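Local coordinates for iron-regulated transcriptional activator AFT2 (Saccharomyces cerevisiae, PDB 4LMG), which switches on the iron regulon when iron is scarce by binding the CACCC iron-responsive element in target promoters, at residues Y30-D35 with L101-I106. Residues are numbered along the deposited sequence; the frame is centred on the assembly and turned at random.
Sequences YPQGID and LRFDLI
Ile106 reaches from the short helix 103-106 into the turn after helix 21-29, and its two branches divide the work. From CB, Ile106 CG2 lies anti to the backbone N, which sends this methyl obliquely onto the Tyr30 ring, 3.4 Å from Tyr30 CE1. The other branch starts with CG1 beside the backbone N (chi1 -76°), and an extended chi2 carries CD1 on to the turn. There Ile106 CD1 settles against the backbone, 3.5 Å from Gly33 C, and also touches Ile34 N and Asp35 CB. Gly33, with its positive phi of 71°, is the C' residue of a Schellman motif closing the helical turn that follows helix 21-29: its N bonds to Tyr30 O. Its bare CA lets the backbone of Leu101-Phe103 come close, Phe103 N lying 4.0 Å from Gly33 CA. Phe103 brings ring atom CD2 within 3.2 Å of Tyr30 O. Leu101 CB meets the carbonyl oxygens of Gln32 and Gly33, and its CD1 lies 3.8 Å from Ile34 CG1, the two side chains running side by side. This end borders the zinc site of the WRKY-GCM1 domain, Leu101 beside His99 and Ile34 beside His97. At the other end, Tyr30 packs edge-to-face with Tyr112 and Phe115 of helix 110-121.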
loop_
_atom_site.group_PDB
_atom_site.type_symbol
_atom_site.label_atom_id
_atom_site.label_comp_id
_atom_site.label_asym_id
_atom_site.label_seq_id
_atom_site.Cartn_x
_atom_site.Cartn_y
_atom_site.Cartn_z
ATOM N N TYR A 30 23.086 -0.939 5.695
ATOM C CA TYR A 30 23.126 0.302 6.462
ATOM C C TYR A 30 24.553 0.841 6.601
ATOM O O TYR A 30 24.792 2.023 6.370
ATOM C CB TYR A 30 22.484 0.120 7.839
ATOM C CG TYR A 30 21.050 0.592 7.924
ATOM C CD1 TYR A 30 20.570 1.575 7.068
ATOM C CD2 TYR A 30 20.181 0.060 8.865
ATOM C CE1 TYR A 30 19.261 2.012 7.147
ATOM C CE2 TYR A 30 18.873 0.489 8.952
ATOM C CZ TYR A 30 18.417 1.465 8.092
ATOM O OH TYR A 30 17.111 1.894 8.181
ATOM N N PRO A 31 25.510 -0.025 6.977
ATOM C CA PRO A 31 26.890 0.456 7.100
ATOM C C PRO A 31 27.437 0.995 5.780
ATOM O O PRO A 31 28.418 1.733 5.792
ATOM C CB PRO A 31 27.662 -0.799 7.518
ATOM C CG PRO A 31 26.643 -1.658 8.187
ATOM C CD PRO A 31 25.375 -1.425 7.415
ATOM N N GLN A 32 26.806 0.638 4.665
ATOM C CA GLN A 32 27.264 1.084 3.351
ATOM C C GLN A 32 26.562 2.368 2.905
ATOM O O GLN A 32 26.691 2.788 1.754
ATOM C CB GLN A 32 27.034 -0.014 2.315
ATOM C CG GLN A 32 27.663 -1.350 2.670
ATOM C CD GLN A 32 29.171 -1.344 2.522
ATOM O OE1 GLN A 32 29.701 -1.016 1.461
ATOM N NE2 GLN A 32 29.873 -1.708 3.591
ATOM N N GLY A 33 25.815 2.986 3.813
ATOM C CA GLY A 33 25.073 4.190 3.483
ATOM C C GLY A 33 23.905 3.887 2.562
ATOM O O GLY A 33 23.460 4.740 1.792
ATOM N N ILE A 34 23.411 2.658 2.642
ATOM C CA ILE A 34 22.298 2.224 1.808
ATOM C C ILE A 34 21.080 1.920 2.665
ATOM O O ILE A 34 21.135 1.078 3.563
ATOM C CB ILE A 34 22.669 0.987 0.971
ATOM C CG1 ILE A 34 23.813 1.326 0.016
ATOM C CG2 ILE A 34 21.457 0.485 0.196
ATOM C CD1 ILE A 34 24.349 0.138 -0.754
ATOM N N ASP A 35 19.985 2.620 2.377
ATOM C CA ASP A 35 18.754 2.519 3.150
ATOM C C ASP A 35 17.717 1.719 2.362
ATOM O O ASP A 35 17.064 2.252 1.466
ATOM C CB ASP A 35 18.221 3.924 3.449
ATOM C CG ASP A 35 17.060 3.923 4.428
ATOM O OD1 ASP A 35 16.521 2.837 4.731
ATOM O OD2 ASP A 35 16.681 5.019 4.893
ATOM N N LEU A 101 25.787 7.973 -1.046
ATOM C CA LEU A 101 25.506 7.067 0.059
ATOM C C LEU A 101 26.035 7.659 1.359
ATOM O O LEU A 101 27.242 7.648 1.614
ATOM C CB LEU A 101 26.137 5.698 -0.200
ATOM C CG LEU A 101 25.820 5.058 -1.554
ATOM C CD1 LEU A 101 26.384 3.647 -1.622
ATOM C CD2 LEU A 101 24.321 5.047 -1.810
ATOM N N ARG A 102 25.129 8.181 2.177
ATOM C CA ARG A 102 25.519 8.827 3.422
ATOM C C ARG A 102 24.891 8.137 4.625
ATOM O O ARG A 102 23.669 8.097 4.764
ATOM C CB ARG A 102 25.134 10.307 3.401
ATOM C CG ARG A 102 25.815 11.105 2.301
ATOM C CD ARG A 102 25.444 12.575 2.376
ATOM N NE ARG A 102 25.804 13.160 3.665
ATOM C CZ ARG A 102 25.530 14.411 4.020
ATOM N NH1 ARG A 102 24.888 15.213 3.182
ATOM N NH2 ARG A 102 25.896 14.859 5.212
ATOM N N PHE A 103 25.739 7.593 5.489
ATOM C CA PHE A 103 25.276 6.920 6.694
ATOM C C PHE A 103 24.811 7.919 7.749
ATOM O O PHE A 103 23.868 7.653 8.494
ATOM C CB PHE A 103 26.377 6.028 7.267
ATOM C CG PHE A 103 26.014 5.383 8.572
ATOM C CD1 PHE A 103 26.556 5.841 9.758
ATOM C CD2 PHE A 103 25.117 4.329 8.612
ATOM C CE1 PHE A 103 26.220 5.251 10.963
ATOM C CE2 PHE A 103 24.774 3.736 9.813
ATOM C CZ PHE A 103 25.328 4.197 10.990
ATOM N N ASP A 104 25.474 9.070 7.810
ATOM C CA ASP A 104 25.119 10.096 8.784
ATOM C C ASP A 104 23.655 10.524 8.663
ATOM O O ASP A 104 22.965 10.686 9.668
ATOM C CB ASP A 104 26.053 11.306 8.674
ATOM C CG ASP A 104 26.265 11.757 7.241
ATOM O OD1 ASP A 104 27.386 12.203 6.919
ATOM O OD2 ASP A 104 25.315 11.671 6.436
ATOM N N LEU A 105 23.186 10.698 7.431
ATOM C CA LEU A 105 21.805 11.095 7.193
ATOM C C LEU A 105 20.858 9.964 7.571
ATOM O O LEU A 105 19.763 10.197 8.086
ATOM C CB LEU A 105 21.606 11.480 5.729
ATOM C CG LEU A 105 22.494 12.611 5.206
ATOM C CD1 LEU A 105 22.261 12.835 3.721
ATOM C CD2 LEU A 105 22.251 13.893 5.992
ATOM N N ILE A 106 21.292 8.735 7.312
ATOM C CA ILE A 106 20.505 7.553 7.631
ATOM C C ILE A 106 20.191 7.448 9.123
ATOM O O ILE A 106 19.079 7.085 9.506
ATOM C CB ILE A 106 21.219 6.266 7.167
ATOM C CG1 ILE A 106 21.099 6.112 5.650
ATOM C CG2 ILE A 106 20.636 5.052 7.865
ATOM C CD1 ILE A 106 21.665 4.812 5.116
#